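Local atomic coordinates of protein Niban 2 (Homo sapiens, PDB entry 7CTP), a protein that may suppress apoptosis and promote melanoma cell invasion in vitro, this piece of it holding the PH domain and a large helical part. Residues A[162-167]-A[225-230]; A[238-243]-A[276-281]. All blocks are in the same frame, centred on the assembly; numbering follows the deposited sequence.

Contact 1 (A[162-167]-A[225-230]); sequences WHPYAR and WEMLCG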
loop_
_atom_site.group_PDB
_atom_site.type_symbol
_atom_site.label_atom_id
_atom_site.label_comp_id
_atom_site.label_asym_id
_atom_site.label_seq_id
_atom_site.Cartn_x
_atom_site.Cartn_y
_atom_site.Cartn_z
ATOM N N TRP A 162 4.929 -10.331 12.732
ATOM C CA TRP A 162 3.552 -10.461 13.186
ATOM C C TRP A 162 2.596 -10.035 12.076
ATOM O O TRP A 162 2.893 -9.110 11.320
ATOM C CB TRP A 162 3.323 -9.594 14.428
ATOM C CG TRP A 162 1.890 -9.478 14.891
ATOM C CD1 TRP A 162 1.270 -10.239 15.847
ATOM C CD2 TRP A 162 0.924 -8.526 14.450
ATOM N NE1 TRP A 162 -0.028 -9.822 16.019
ATOM C CE2 TRP A 162 -0.267 -8.770 15.171
ATOM C CE3 TRP A 162 0.944 -7.489 13.513
ATOM C CZ2 TRP A 162 -1.419 -8.013 14.984
ATOM C CZ3 TRP A 162 -0.205 -6.735 13.329
ATOM C CH2 TRP A 162 -1.370 -7.008 14.054
ATOM N N HIS A 163 1.443 -10.700 11.999
ATOM C CA HIS A 163 0.368 -10.375 11.065
ATOM C C HIS A 163 -0.935 -10.550 11.831
ATOM O O HIS A 163 -1.025 -11.438 12.686
ATOM C CB HIS A 163 0.434 -11.305 9.833
ATOM C CG HIS A 163 -0.514 -10.968 8.720
ATOM N ND1 HIS A 163 -1.868 -11.225 8.785
ATOM C CD2 HIS A 163 -0.286 -10.468 7.482
ATOM C CE1 HIS A 163 -2.441 -10.866 7.649
ATOM N NE2 HIS A 163 -1.501 -10.410 6.837
ATOM N N PRO A 164 -1.948 -9.709 11.586
ATOM C CA PRO A 164 -3.174 -9.832 12.396
ATOM C C PRO A 164 -3.887 -11.160 12.228
ATOM O O PRO A 164 -4.584 -11.588 13.163
ATOM C CB PRO A 164 -4.043 -8.656 11.919
ATOM C CG PRO A 164 -3.495 -8.294 10.558
ATOM C CD PRO A 164 -2.015 -8.575 10.645
ATOM N N TYR A 165 -3.723 -11.837 11.073
ATOM C CA TYR A 165 -4.498 -13.039 10.743
ATOM C C TYR A 165 -3.644 -14.232 10.341
ATOM O O TYR A 165 -4.052 -15.372 10.581
ATOM C CB TYR A 165 -5.503 -12.740 9.595
ATOM C CG TYR A 165 -6.302 -11.475 9.794
ATOM C CD1 TYR A 165 -7.112 -11.311 10.911
ATOM C CD2 TYR A 165 -6.218 -10.431 8.887
ATOM C CE1 TYR A 165 -7.824 -10.154 11.106
ATOM C CE2 TYR A 165 -6.938 -9.258 9.076
ATOM C CZ TYR A 165 -7.730 -9.136 10.197
ATOM O OH TYR A 165 -8.446 -7.983 10.415
ATOM N N ALA A 166 -2.493 -14.006 9.702
ATOM C CA ALA A 166 -1.665 -15.090 9.193
ATOM C C ALA A 166 -0.623 -15.492 10.243
ATOM O O ALA A 166 -0.529 -14.898 11.317
ATOM C CB ALA A 166 -1.005 -14.675 7.882
ATOM N N ARG A 167 0.189 -16.502 9.933
ATOM C CA ARG A 167 1.048 -17.036 10.979
ATOM C C ARG A 167 2.189 -16.068 11.276
ATOM O O ARG A 167 2.514 -15.174 10.491
ATOM C CB ARG A 167 1.595 -18.420 10.611
ATOM C CG ARG A 167 2.698 -18.445 9.579
ATOM C CD ARG A 167 3.644 -19.642 9.818
ATOM N NE ARG A 167 4.640 -19.354 10.858
ATOM C CZ ARG A 167 5.545 -20.221 11.321
ATOM N NH1 ARG A 167 6.408 -19.849 12.271
ATOM N NH2 ARG A 167 5.593 -21.457 10.841
ATOM N N TRP A 225 -8.194 2.314 6.140
ATOM C CA TRP A 225 -8.127 0.944 6.647
ATOM C C TRP A 225 -6.693 0.455 6.548
ATOM O O TRP A 225 -6.135 0.386 5.448
ATOM C CB TRP A 225 -9.062 0.036 5.852
ATOM C CG TRP A 225 -9.136 -1.378 6.323
ATOM C CD1 TRP A 225 -9.060 -1.829 7.603
ATOM C CD2 TRP A 225 -9.341 -2.529 5.499
ATOM N NE1 TRP A 225 -9.197 -3.210 7.633
ATOM C CE2 TRP A 225 -9.380 -3.654 6.348
ATOM C CE3 TRP A 225 -9.500 -2.713 4.122
ATOM C CZ2 TRP A 225 -9.558 -4.947 5.864
ATOM C CZ3 TRP A 225 -9.679 -3.992 3.644
ATOM C CH2 TRP A 225 -9.704 -5.099 4.517
ATOM N N GLU A 226 -6.103 0.115 7.698
ATOM C CA GLU A 226 -4.692 -0.254 7.736
ATOM C C GLU A 226 -4.405 -1.499 6.905
ATOM O O GLU A 226 -3.285 -1.679 6.414
ATOM C CB GLU A 226 -4.260 -0.467 9.190
ATOM C CG GLU A 226 -2.792 -0.822 9.382
ATOM C CD GLU A 226 -2.218 -0.272 10.679
ATOM O OE1 GLU A 226 -0.977 -0.274 10.822
ATOM O OE2 GLU A 226 -3.007 0.151 11.554
ATOM N N MET A 227 -5.395 -2.363 6.728
ATOM C CA MET A 227 -5.172 -3.633 6.060
ATOM C C MET A 227 -5.522 -3.587 4.581
ATOM O O MET A 227 -5.608 -4.638 3.937
ATOM C CB MET A 227 -5.946 -4.738 6.774
ATOM C CG MET A 227 -5.452 -5.003 8.205
ATOM S SD MET A 227 -3.663 -5.161 8.399
ATOM C CE MET A 227 -3.318 -6.667 7.483
ATOM N N LEU A 228 -5.697 -2.391 4.016
ATOM C CA LEU A 228 -5.732 -2.242 2.565
ATOM C C LEU A 228 -4.298 -2.292 2.039
ATOM O O LEU A 228 -3.744 -1.305 1.552
ATOM C CB LEU A 228 -6.422 -0.942 2.169
ATOM C CG LEU A 228 -6.746 -0.792 0.682
ATOM C CD1 LEU A 228 -8.023 -1.554 0.336
ATOM C CD2 LEU A 228 -6.867 0.683 0.322
ATOM N N CYS A 229 -3.679 -3.468 2.177
ATOM C CA CYS A 229 -2.317 -3.659 1.709
ATOM C C CYS A 229 -2.179 -5.054 1.125
ATOM O O CYS A 229 -2.857 -5.993 1.551
ATOM C CB CYS A 229 -1.295 -3.477 2.839
ATOM S SG CYS A 229 -1.829 -4.336 4.327
ATOM N N GLY A 230 -1.259 -5.178 0.179
ATOM C CA GLY A 230 -1.072 -6.402 -0.565
ATOM C C GLY A 230 -1.826 -6.344 -1.881
ATOM O O GLY A 230 -2.288 -5.290 -2.330
#
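The PH domain meets the helical part of Niban 2 here through the hairpin loop between strands 157-162 and 169-173, where Pro164 packs against Met227 in a type I beta turn running from Trp225 to Leu228. The two side chains come tip to tip: the methyl CE of Met227 lies 3.5 Å from Pro164 CG, snug for two carbons, and Met227 SD is 3.8 Å from that same CG. Met227 gets there by folding: its CG sits beside the backbone N (chi1 -65°) and the chain turns back on itself at both outer torsions, which brings the thioether end onto the proline ring. The same methyl comes obliquely to the His163 ring, with Met227 CE 4.2 Å from His163 NE2.

That imidazole is held from within its own loop. Tyr165 N donates to His163 ND1 over 3.0 Å, nearly straight at 165° and close to the ring plane, while Pro164 CD lies over the rim of one face and Ala166 CB over the rim of the opposite face. Together these should restrict the rotation of the imidazole. Across the turn, Leu228 N closes back on Trp225 O at 3.2 Å, and Met227 CB lies over the rim of one face of the Trp225 ring.

Around this small apolar touch, Tyr165 and Ala166 pack on helix 260-337, Tyr165 and Trp225 both reach helix 232-252, and Glu226 forms a salt bridge with Lys122 on strand 122-124, at the edge of the PH sheet.

Contact 2 (A[238-243]-A[276-281]); sequences NLVMEE and HMVYEQ
Apolar packing accounts for the whole meeting of 238-243 with 276-281, and Val278 is its centre. Val240 and Val278 reach toward each other tip to tip, with their CA atoms 7.3 Å apart. Val278 CG1 stands 3.6 Å from Val240 CB. With CG1 opposite its backbone N (chi1 165°), Val278 presents both methyls to Val240 CG1, which lies 3.7 Å from Val278 CG1 and 3.8 Å from Val278 CG2.

The sulfur contact is looser and comes at a slant. Met241 SD approaches Val278 CG2 at 4.1 Å, the curled thioether of the methionine lying beside the valine. An alanine in place of Val278 would remove both methyls and would probably leave Val240 CG1 and Met241 SD facing a gap between the helices.

The backbone hydrogen bonds run within each helix, as in Glu242 N to Asn238 O at 2.9 Å and Gln281 N to Met277 O at 3.1 Å. Polar side chains turn to other parts of the fold: Glu242 forms a salt bridge with Arg216, and Gln281 NE2 donates to Ala17 O on helix 10-48.

All three touching residues are buried. Thr20 of helix 10-48 packs on both valines, making this a place where three helices meet. The contact is thus a buried apolar seam between the consecutive helices 232-252 and 260-337, as in the core of a helical domain.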
loop_
_atom_site.group_PDB
_atom_site.type_symbol
_atom_site.label_atom_id
_atom_site.label_comp_id
_atom_site.label_asym_id
_atom_site.label_seq_id
_atom_site.Cartn_x
_atom_site.Cartn_y
_atom_site.Cartn_z
ATOM N N ASN A 238 -8.146 -10.199 4.029
ATOM C CA ASN A 238 -8.183 -9.340 5.208
ATOM C C ASN A 238 -9.606 -8.875 5.502
ATOM O O ASN A 238 -10.010 -8.788 6.668
ATOM C CB ASN A 238 -7.279 -8.120 5.029
ATOM C CG ASN A 238 -5.796 -8.464 4.915
ATOM O OD1 ASN A 238 -5.338 -9.549 5.311
ATOM N ND2 ASN A 238 -5.027 -7.520 4.369
ATOM N N LEU A 239 -10.360 -8.518 4.457
ATOM C CA LEU A 239 -11.750 -8.092 4.628
ATOM C C LEU A 239 -12.583 -9.172 5.304
ATOM O O LEU A 239 -13.326 -8.897 6.257
ATOM C CB LEU A 239 -12.344 -7.744 3.267
ATOM C CG LEU A 239 -13.735 -7.109 3.230
ATOM C CD1 LEU A 239 -13.683 -5.669 3.749
ATOM C CD2 LEU A 239 -14.246 -7.146 1.801
ATOM N N VAL A 240 -12.497 -10.405 4.788
ATOM C CA VAL A 240 -13.238 -11.528 5.362
ATOM C C VAL A 240 -12.810 -11.785 6.804
ATOM O O VAL A 240 -13.656 -11.957 7.690
ATOM C CB VAL A 240 -13.066 -12.787 4.494
ATOM C CG1 VAL A 240 -13.700 -14.007 5.184
ATOM C CG2 VAL A 240 -13.695 -12.575 3.124
ATOM N N MET A 241 -11.495 -11.849 7.056
ATOM C CA MET A 241 -11.022 -12.136 8.414
ATOM C C MET A 241 -11.464 -11.063 9.400
ATOM O O MET A 241 -11.813 -11.373 10.547
ATOM C CB MET A 241 -9.500 -12.271 8.449
ATOM C CG MET A 241 -8.936 -13.467 7.677
ATOM S SD MET A 241 -9.537 -15.074 8.244
ATOM C CE MET A 241 -8.779 -15.166 9.874
ATOM N N GLU A 242 -11.445 -9.797 8.979
ATOM C CA GLU A 242 -11.906 -8.730 9.865
ATOM C C GLU A 242 -13.351 -8.960 10.278
ATOM O O GLU A 242 -13.717 -8.775 11.445
ATOM C CB GLU A 242 -11.749 -7.373 9.178
ATOM C CG GLU A 242 -12.389 -6.202 9.934
ATOM C CD GLU A 242 -12.306 -4.887 9.164
ATOM O OE1 GLU A 242 -12.656 -4.848 7.965
ATOM O OE2 GLU A 242 -11.876 -3.888 9.774
ATOM N N GLU A 243 -14.179 -9.401 9.342
ATOM C CA GLU A 243 -15.594 -9.569 9.623
ATOM C C GLU A 243 -15.864 -10.834 10.430
ATOM O O GLU A 243 -16.667 -10.814 11.373
ATOM C CB GLU A 243 -16.375 -9.581 8.310
ATOM C CG GLU A 243 -17.879 -9.537 8.488
ATOM C CD GLU A 243 -18.615 -9.126 7.233
ATOM O OE1 GLU A 243 -18.069 -8.327 6.437
ATOM O OE2 GLU A 243 -19.755 -9.603 7.048
ATOM N N HIS A 276 -5.725 -19.085 5.309
ATOM C CA HIS A 276 -5.400 -19.831 4.087
ATOM C C HIS A 276 -6.655 -20.276 3.342
ATOM O O HIS A 276 -6.734 -20.171 2.109
ATOM C CB HIS A 276 -4.543 -21.051 4.429
ATOM C CG HIS A 276 -4.552 -22.106 3.360
ATOM N ND1 HIS A 276 -3.724 -22.055 2.258
ATOM C CD2 HIS A 276 -5.314 -23.218 3.208
ATOM C CE1 HIS A 276 -3.963 -23.098 1.479
ATOM N NE2 HIS A 276 -4.927 -23.816 2.030
ATOM N N MET A 277 -7.633 -20.811 4.080
ATOM C CA MET A 277 -8.896 -21.254 3.500
ATOM C C MET A 277 -9.622 -20.095 2.828
ATOM O O MET A 277 -10.125 -20.214 1.700
ATOM C CB MET A 277 -9.740 -21.839 4.629
ATOM C CG MET A 277 -10.827 -22.766 4.261
ATOM S SD MET A 277 -11.648 -23.096 5.840
ATOM C CE MET A 277 -13.287 -22.604 5.351
ATOM N N VAL A 278 -9.696 -18.964 3.527
ATOM C CA VAL A 278 -10.327 -17.762 2.980
ATOM C C VAL A 278 -9.597 -17.287 1.730
ATOM O O VAL A 278 -10.226 -16.905 0.729
ATOM C CB VAL A 278 -10.367 -16.662 4.056
ATOM C CG1 VAL A 278 -10.667 -15.310 3.431
ATOM C CG2 VAL A 278 -11.385 -17.017 5.139
ATOM N N TYR A 279 -8.258 -17.247 1.788
ATOM C CA TYR A 279 -7.471 -16.770 0.651
ATOM C C TYR A 279 -7.785 -17.569 -0.607
ATOM O O TYR A 279 -8.002 -16.997 -1.685
ATOM C CB TYR A 279 -5.974 -16.844 0.984
ATOM C CG TYR A 279 -5.053 -16.386 -0.142
ATOM C CD1 TYR A 279 -4.735 -17.236 -1.208
ATOM C CD2 TYR A 279 -4.500 -15.110 -0.140
ATOM C CE1 TYR A 279 -3.898 -16.821 -2.242
ATOM C CE2 TYR A 279 -3.658 -14.691 -1.166
ATOM C CZ TYR A 279 -3.372 -15.555 -2.213
ATOM O OH TYR A 279 -2.539 -15.144 -3.232
ATOM N N GLU A 280 -7.806 -18.899 -0.494
ATOM C CA GLU A 280 -8.060 -19.704 -1.688
ATOM C C GLU A 280 -9.476 -19.495 -2.201
ATOM O O GLU A 280 -9.698 -19.432 -3.417
ATOM C CB GLU A 280 -7.801 -21.185 -1.405
ATOM C CG GLU A 280 -6.313 -21.522 -1.220
ATOM C CD GLU A 280 -5.446 -21.101 -2.403
ATOM O OE1 GLU A 280 -5.896 -21.238 -3.563
ATOM O OE2 GLU A 280 -4.305 -20.632 -2.176
ATOM N N GLN A 281 -10.447 -19.370 -1.293
ATOM C CA GLN A 281 -11.828 -19.136 -1.714
ATOM C C GLN A 281 -11.978 -17.772 -2.385
ATOM O O GLN A 281 -12.631 -17.641 -3.437
ATOM C CB GLN A 281 -12.751 -19.274 -0.501
ATOM C CG GLN A 281 -14.221 -19.408 -0.845
ATOM C CD GLN A 281 -15.062 -19.703 0.374
ATOM O OE1 GLN A 281 -14.563 -20.213 1.381
ATOM N NE2 GLN A 281 -16.348 -19.399 0.286
#

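Overall arrangement
Helix 10-48, near the N terminus, packs against contact 2. The chain then builds the PH sheet, and contact 1 closes a loop of 57 residues, largely helical, that brings the stretch before helix 232-252 back to hairpin loop 162-167. The two contacts follow one another along the chain, neither nesting nor crossing; contact 2 joins helix 232-252 to helix 260-337 over 32 residues. Their centres lie 11 Å apart and they touch directly: Met227 O probably accepts a hydrogen bond from Asn238 ND2, and Tyr165 packs on Met241. Helix 232-252 therefore touches both the hairpin loop, through Tyr165, and helix 260-337, through contact 2.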